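Long-range contacts in iron-sulfur cluster assembly scaffold protein NifU (Fervidobacterium islandicum, PDB 6A6F), which probably serves as a SufU-type scaffold or sulfur-handling protein in iron-sulfur cluster assembly by the SUF system of a thermophilic bacterium: residues A[45-50]-A[79-84]; A[90-95]-A[123-128]. All coordinates share one frame; numbering follows the deposited sequence.

Interaction 1 of 2, residues A[45-50]-A[79-84]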
loop_
_atom_site.group_PDB
_atom_site.type_symbol
_atom_site.label_atom_id
_atom_site.label_comp_id
_atom_site.label_asym_id
_atom_site.label_seq_id
_atom_site.Cartn_x
_atom_site.Cartn_y
_atom_site.Cartn_z
ATOM N N PHE A 45 -1.313 17.774 -11.660
ATOM C CA PHE A 45 -2.419 18.730 -11.637
ATOM C C PHE A 45 -2.791 19.230 -13.030
ATOM O O PHE A 45 -1.895 19.452 -13.856
ATOM C CB PHE A 45 -2.055 19.978 -10.808
ATOM C CG PHE A 45 -1.770 19.699 -9.357
ATOM C CD1 PHE A 45 -0.524 19.294 -8.960
ATOM C CD2 PHE A 45 -2.749 19.895 -8.408
ATOM C CE1 PHE A 45 -0.252 19.069 -7.620
ATOM C CE2 PHE A 45 -2.503 19.658 -7.075
ATOM C CZ PHE A 45 -1.245 19.256 -6.686
ATOM N N LEU A 46 -4.097 19.428 -13.253
ATOM C CA LEU A 46 -4.604 20.318 -14.293
ATOM C C LEU A 46 -5.392 21.406 -13.593
ATOM O O LEU A 46 -6.213 21.090 -12.707
ATOM C CB LEU A 46 -5.577 19.647 -15.279
ATOM C CG LEU A 46 -4.971 18.576 -16.191
ATOM C CD1 LEU A 46 -6.065 17.821 -16.941
ATOM C CD2 LEU A 46 -4.012 19.163 -17.212
ATOM N N PHE A 47 -5.223 22.636 -14.095
ATOM C CA PHE A 47 -5.866 23.848 -13.605
ATOM C C PHE A 47 -6.578 24.560 -14.751
ATOM O O PHE A 47 -6.201 24.427 -15.922
ATOM C CB PHE A 47 -4.814 24.852 -13.099
ATOM C CG PHE A 47 -3.836 24.305 -12.064
ATOM C CD1 PHE A 47 -4.272 23.824 -10.884
ATOM C CD2 PHE A 47 -2.488 24.370 -12.279
ATOM C CE1 PHE A 47 -3.377 23.348 -9.904
ATOM C CE2 PHE A 47 -1.578 23.899 -11.342
ATOM C CZ PHE A 47 -2.023 23.392 -10.136
ATOM N N ASP A 48 -7.554 25.383 -14.377
ATOM C CA ASP A 48 -8.170 26.332 -15.280
ATOM C C ASP A 48 -8.131 27.645 -14.510
ATOM O O ASP A 48 -9.021 27.956 -13.703
ATOM C CB ASP A 48 -9.602 25.933 -15.612
ATOM C CG ASP A 48 -10.265 26.903 -16.599
ATOM O OD1 ASP A 48 -9.587 27.810 -17.107
ATOM O OD2 ASP A 48 -11.460 26.747 -16.873
ATOM N N GLY A 49 -7.056 28.372 -14.726
ATOM C CA GLY A 49 -6.786 29.550 -13.956
ATOM C C GLY A 49 -6.525 29.113 -12.550
ATOM O O GLY A 49 -5.562 28.395 -12.308
ATOM N N ASP A 50 -7.371 29.556 -11.615
ATOM C CA ASP A 50 -7.172 29.210 -10.212
ATOM C C ASP A 50 -7.935 27.972 -9.813
ATOM O O ASP A 50 -7.778 27.514 -8.691
ATOM C CB ASP A 50 -7.562 30.344 -9.289
ATOM C CG ASP A 50 -6.604 31.491 -9.377
ATOM O OD1 ASP A 50 -6.238 31.861 -10.523
ATOM O OD2 ASP A 50 -6.208 32.024 -8.311
ATOM N N LYS A 79 -12.110 22.897 -6.529
ATOM C CA LYS A 79 -11.906 24.069 -5.677
ATOM C C LYS A 79 -10.852 24.965 -6.317
ATOM O O LYS A 79 -10.145 24.546 -7.248
ATOM C CB LYS A 79 -11.415 23.621 -4.307
ATOM C CG LYS A 79 -12.304 22.603 -3.574
ATOM C CD LYS A 79 -13.489 23.236 -2.868
ATOM C CE LYS A 79 -14.078 22.332 -1.775
ATOM N NZ LYS A 79 -14.690 21.117 -2.387
ATOM N N THR A 80 -10.683 26.162 -5.770
ATOM C CA THR A 80 -9.593 27.030 -6.163
ATOM C C THR A 80 -8.304 26.651 -5.464
ATOM O O THR A 80 -8.286 25.986 -4.428
ATOM C CB THR A 80 -9.885 28.539 -5.885
ATOM O OG1 THR A 80 -10.096 28.735 -4.500
ATOM C CG2 THR A 80 -11.134 28.998 -6.599
ATOM N N LYS A 81 -7.204 27.101 -6.024
ATOM C CA LYS A 81 -5.956 26.948 -5.344
ATOM C C LYS A 81 -6.006 27.417 -3.900
ATOM O O LYS A 81 -5.487 26.734 -3.002
ATOM C CB LYS A 81 -4.888 27.679 -6.089
ATOM C CG LYS A 81 -4.525 26.946 -7.346
ATOM C CD LYS A 81 -3.411 27.653 -8.067
ATOM C CE LYS A 81 -3.429 27.246 -9.533
ATOM N NZ LYS A 81 -2.267 27.915 -10.147
ATOM N N GLN A 82 -6.659 28.557 -3.656
ATOM C CA GLN A 82 -6.715 29.141 -2.294
ATOM C C GLN A 82 -7.635 28.352 -1.369
ATOM O O GLN A 82 -7.326 28.153 -0.205
ATOM C CB GLN A 82 -7.141 30.638 -2.347
ATOM C CG GLN A 82 -6.152 31.515 -3.132
ATOM C CD GLN A 82 -4.725 31.591 -2.534
ATOM O OE1 GLN A 82 -4.540 31.638 -1.301
ATOM N NE2 GLN A 82 -3.712 31.616 -3.417
ATOM N N GLU A 83 -8.746 27.850 -1.874
ATOM C CA GLU A 83 -9.574 26.986 -1.053
ATOM C C GLU A 83 -8.795 25.733 -0.658
ATOM O O GLU A 83 -8.847 25.289 0.501
ATOM C CB GLU A 83 -10.892 26.646 -1.760
ATOM C CG GLU A 83 -11.809 27.848 -1.994
ATOM C CD GLU A 83 -12.957 27.545 -2.948
ATOM O OE1 GLU A 83 -12.800 26.732 -3.915
ATOM O OE2 GLU A 83 -14.049 28.124 -2.737
ATOM N N ALA A 84 -7.996 25.217 -1.584
ATOM C CA ALA A 84 -7.219 24.013 -1.286
ATOM C C ALA A 84 -6.157 24.282 -0.214
ATOM O O ALA A 84 -5.959 23.469 0.717
ATOM C CB ALA A 84 -6.572 23.439 -2.545
#
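Phe47 CG stands anti to its carbonyl carbon (chi1 -54°), and Lys81 CG does the same (chi1 -73°). From there the lysine chain runs extended and crosses the phenyl ring at about a right angle. Lys81 CE lies over the centre of one face, 3.8 Å from the centroid of the Phe47 ring, in a CH-pi contact. The ammonium follows: Lys81 NZ is 4.2 Å from the same centroid, still close to the ring normal, which makes this a cation-pi pair. Lys81 CE also passes Gly49 O at 3.7 Å.

Gly49 and Asp50 form the tight turn of the beta-hairpin joining strands 39-48 and 51-58, and their backbone angles fit type II', with the positive phi on the glycine. This turn presents Asp50 O to the start of helix 81-95. Lys81 N donates to Asp50 O at 2.8 Å, approaching nearly along the C=O axis (166°). Thr80 CA lies 3.1 Å from Asp50 O, adding a CA-H...O contact.

Thr80 is the N-cap, and with Glu83 it completes a capping box. Its hydroxyl sits in the crowded position between backbone N and carbonyl carbon, where Thr80 OG1 accepts from Glu83 N at 3.1 Å. In return, Thr80 N donates to Glu83 OE1 at 2.9 Å, meeting the carboxylate from above its plane. Both segments also reach helix 118-135, Phe47 and Ala84 each touching Leu135.

Of the N-H groups at the helix start, Lys81 N is taken by Asp50 O, and Thr80 N and Glu83 N by the capping box. Asp50 OD1 and Lys81 NZ are 5.6 Å apart, too far for a salt bridge, so the carboxylate would act only through its field, while within the two segments the ring face and Gly49 O probably dominate the ammonium's surroundings.

Interaction 2 of 2, residues A[90-95]-A[123-128]. With ZN (zinc ion), chain G.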
loop_
_atom_site.group_PDB
_atom_site.type_symbol
_atom_site.label_atom_id
_atom_site.label_comp_id
_atom_site.label_asym_id
_atom_site.label_seq_id
_atom_site.Cartn_x
_atom_site.Cartn_y
_atom_site.Cartn_z
ATOM N N ASN A 90 -5.946 23.995 7.605
ATOM C CA ASN A 90 -6.793 23.316 8.565
ATOM C C ASN A 90 -6.396 21.882 8.913
ATOM O O ASN A 90 -6.481 21.493 10.088
ATOM C CB ASN A 90 -8.212 23.343 8.109
ATOM C CG ASN A 90 -8.873 24.648 8.452
ATOM O OD1 ASN A 90 -9.333 24.826 9.577
ATOM N ND2 ASN A 90 -8.939 25.558 7.491
ATOM N N ALA A 91 -5.927 21.115 7.916
ATOM C CA ALA A 91 -5.611 19.699 8.125
ATOM C C ALA A 91 -4.377 19.575 8.961
ATOM O O ALA A 91 -4.323 18.722 9.865
ATOM C CB ALA A 91 -5.401 18.992 6.799
ATOM N N GLU A 92 -3.391 20.420 8.661
ATOM C CA GLU A 92 -2.194 20.496 9.458
ATOM C C GLU A 92 -2.523 20.982 10.889
ATOM O O GLU A 92 -2.105 20.343 11.863
ATOM C CB GLU A 92 -1.125 21.394 8.795
ATOM C CG GLU A 92 0.173 21.405 9.593
ATOM C CD GLU A 92 1.389 21.928 8.846
ATOM O OE1 GLU A 92 1.269 22.985 8.211
ATOM O OE2 GLU A 92 2.471 21.275 8.924
ATOM N N ASN A 93 -3.311 22.045 11.022
ATOM C CA ASN A 93 -3.771 22.456 12.368
ATOM C C ASN A 93 -4.383 21.320 13.171
ATOM O O ASN A 93 -4.124 21.189 14.368
ATOM C CB ASN A 93 -4.763 23.631 12.313
ATOM C CG ASN A 93 -4.081 24.953 11.980
ATOM O OD1 ASN A 93 -2.856 25.022 11.874
ATOM N ND2 ASN A 93 -4.872 25.995 11.782
ATOM N N MET A 94 -5.212 20.513 12.528
ATOM C CA MET A 94 -5.809 19.344 13.183
ATOM C C MET A 94 -4.719 18.456 13.772
ATOM O O MET A 94 -4.791 18.042 14.949
ATOM C CB MET A 94 -6.668 18.540 12.178
ATOM C CG MET A 94 -7.549 17.458 12.794
ATOM S SD MET A 94 -8.613 16.550 11.663
ATOM C CE MET A 94 -7.400 15.997 10.452
ATOM N N MET A 95 -3.697 18.174 12.965
ATOM C CA MET A 95 -2.655 17.249 13.348
ATOM C C MET A 95 -1.852 17.771 14.511
ATOM O O MET A 95 -1.504 17.023 15.393
ATOM C CB MET A 95 -1.713 16.976 12.178
ATOM C CG MET A 95 -2.268 15.972 11.184
ATOM S SD MET A 95 -2.584 14.394 11.989
ATOM C CE MET A 95 -4.349 14.320 11.998
ATOM N N CYS A 123 2.719 10.601 7.600
ATOM C CA CYS A 123 2.026 9.852 6.577
ATOM C C CYS A 123 0.756 10.592 6.132
ATOM O O CYS A 123 0.553 10.796 4.960
ATOM C CB CYS A 123 1.694 8.429 7.067
ATOM S SG CYS A 123 3.125 7.554 7.803
ATOM N N PHE A 124 -0.080 10.990 7.088
ATOM C CA PHE A 124 -1.210 11.822 6.806
ATOM C C PHE A 124 -0.866 13.118 6.065
ATOM O O PHE A 124 -1.564 13.509 5.104
ATOM C CB PHE A 124 -1.912 12.232 8.087
ATOM C CG PHE A 124 -3.007 13.199 7.855
ATOM C CD1 PHE A 124 -4.152 12.817 7.184
ATOM C CD2 PHE A 124 -2.890 14.504 8.261
ATOM C CE1 PHE A 124 -5.195 13.725 6.962
ATOM C CE2 PHE A 124 -3.905 15.425 8.022
ATOM C CZ PHE A 124 -5.063 15.033 7.369
ATOM N N LEU A 125 0.175 13.797 6.526
ATOM C CA LEU A 125 0.536 15.086 5.986
ATOM C C LEU A 125 1.289 15.066 4.676
ATOM O O LEU A 125 1.358 16.106 4.035
ATOM C CB LEU A 125 1.328 15.921 6.993
ATOM C CG LEU A 125 0.491 16.516 8.125
ATOM C CD1 LEU A 125 1.427 17.242 9.074
ATOM C CD2 LEU A 125 -0.593 17.454 7.611
ATOM N N LEU A 126 1.855 13.922 4.279
ATOM C CA LEU A 126 2.662 13.859 3.085
ATOM C C LEU A 126 1.953 14.456 1.828
ATOM O O LEU A 126 2.488 15.364 1.200
ATOM C CB LEU A 126 3.126 12.419 2.806
ATOM C CG LEU A 126 3.884 12.245 1.478
ATOM C CD1 LEU A 126 5.131 13.107 1.500
ATOM C CD2 LEU A 126 4.230 10.803 1.222
ATOM N N PRO A 127 0.741 13.954 1.465
ATOM C CA PRO A 127 0.084 14.582 0.300
ATOM C C PRO A 127 -0.185 16.050 0.480
ATOM O O PRO A 127 -0.120 16.775 -0.497
ATOM C CB PRO A 127 -1.234 13.837 0.169
ATOM C CG PRO A 127 -1.391 13.173 1.500
ATOM C CD PRO A 127 -0.042 12.843 1.982
ATOM N N TRP A 128 -0.552 16.477 1.681
ATOM C CA TRP A 128 -0.928 17.886 1.922
ATOM C C TRP A 128 0.285 18.842 1.821
ATOM O O TRP A 128 0.188 19.921 1.237
ATOM C CB TRP A 128 -1.600 18.033 3.298
ATOM C CG TRP A 128 -2.970 17.475 3.351
ATOM C CD1 TRP A 128 -3.345 16.311 3.922
ATOM C CD2 TRP A 128 -4.134 18.033 2.757
ATOM N NE1 TRP A 128 -4.670 16.105 3.729
ATOM C CE2 TRP A 128 -5.187 17.163 3.024
ATOM C CE3 TRP A 128 -4.381 19.174 1.996
ATOM C CZ2 TRP A 128 -6.484 17.401 2.576
ATOM C CZ3 TRP A 128 -5.683 19.421 1.575
ATOM C CH2 TRP A 128 -6.708 18.546 1.875
HETATM ZN ZN ZN G . 3.455 5.997 6.093
#
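Cys123 SG is the best-held polar atom here, gripped by one bond of 2.3 Å to the zinc ion. The ion itself is held by four ligands, the others being Cys37, Asp39 and Cys62, a three-cysteine, one-aspartate site consistent with the SufU branch of the NifU-like fold. From this ligand, helix 118-135 runs on to pack nearly antiparallel against helix 81-95, the axes of the two short segments passing 10.5 Å apart at 162°. No hydrogen bond crosses between the two segments, and apolar side chains do the joining.

Phe124 is the centrepiece. Its CG is anti to the backbone N, which swings the ring across to the other helix. Met95, bent at chi2 and chi3, wraps it: Met95 CG presses on Phe124 CD2 at a tight 3.3 Å, CE lies over one face, and SD makes an oblique Met-aromatic contact. The opposite face is met by Trp128 CD1, near the rim. Ala91 O lies at the ring edge, close to its plane, while Met94 CE touches Phe124 CZ at 4.0 Å. Phe111 also meets this ring. An alanine at Phe124 would remove the surface shared by Ala91, Met94, Met95 and Trp128, and would probably loosen the packing of the turn that carries Cys123.

Toward the more exposed side, Leu125 CD2 reaches Glu92 CA at 3.9 Å, and the two side chains cross at about a right angle. Glu92 OE2 has a long, weak ion pair with Lys129. Helix 118-135 is kinked here: the N atoms of Cys123, Pro127 and Trp128 make no bond to the preceding turn, proline having no N-H to give.

Farther along, Ala91 CB rests over the Trp128 indole, 4.2 Å from the centroid of the five-membered ring and only 7° off its normal, a CH-pi contact.

In the fold
Both contacts draw on helix 81-95: interaction 1 holds its first turn to the hairpin of strands 39-48 and 51-58, and interaction 2 packs its last turns against helix 118-135. Their centres lie about 19 Å apart, yet they touch where Ala84 O approaches Trp128 CZ3 at 4.1 Å. Along the chain they come in series, with interaction 1 closing before interaction 2 opens. The first is near the surface, the second buried close to the centre of the chain. Helix 81-95 therefore spans from the hairpin turn at the end of the sheet to helix 118-135, which supplies one of the zinc's cysteine ligands.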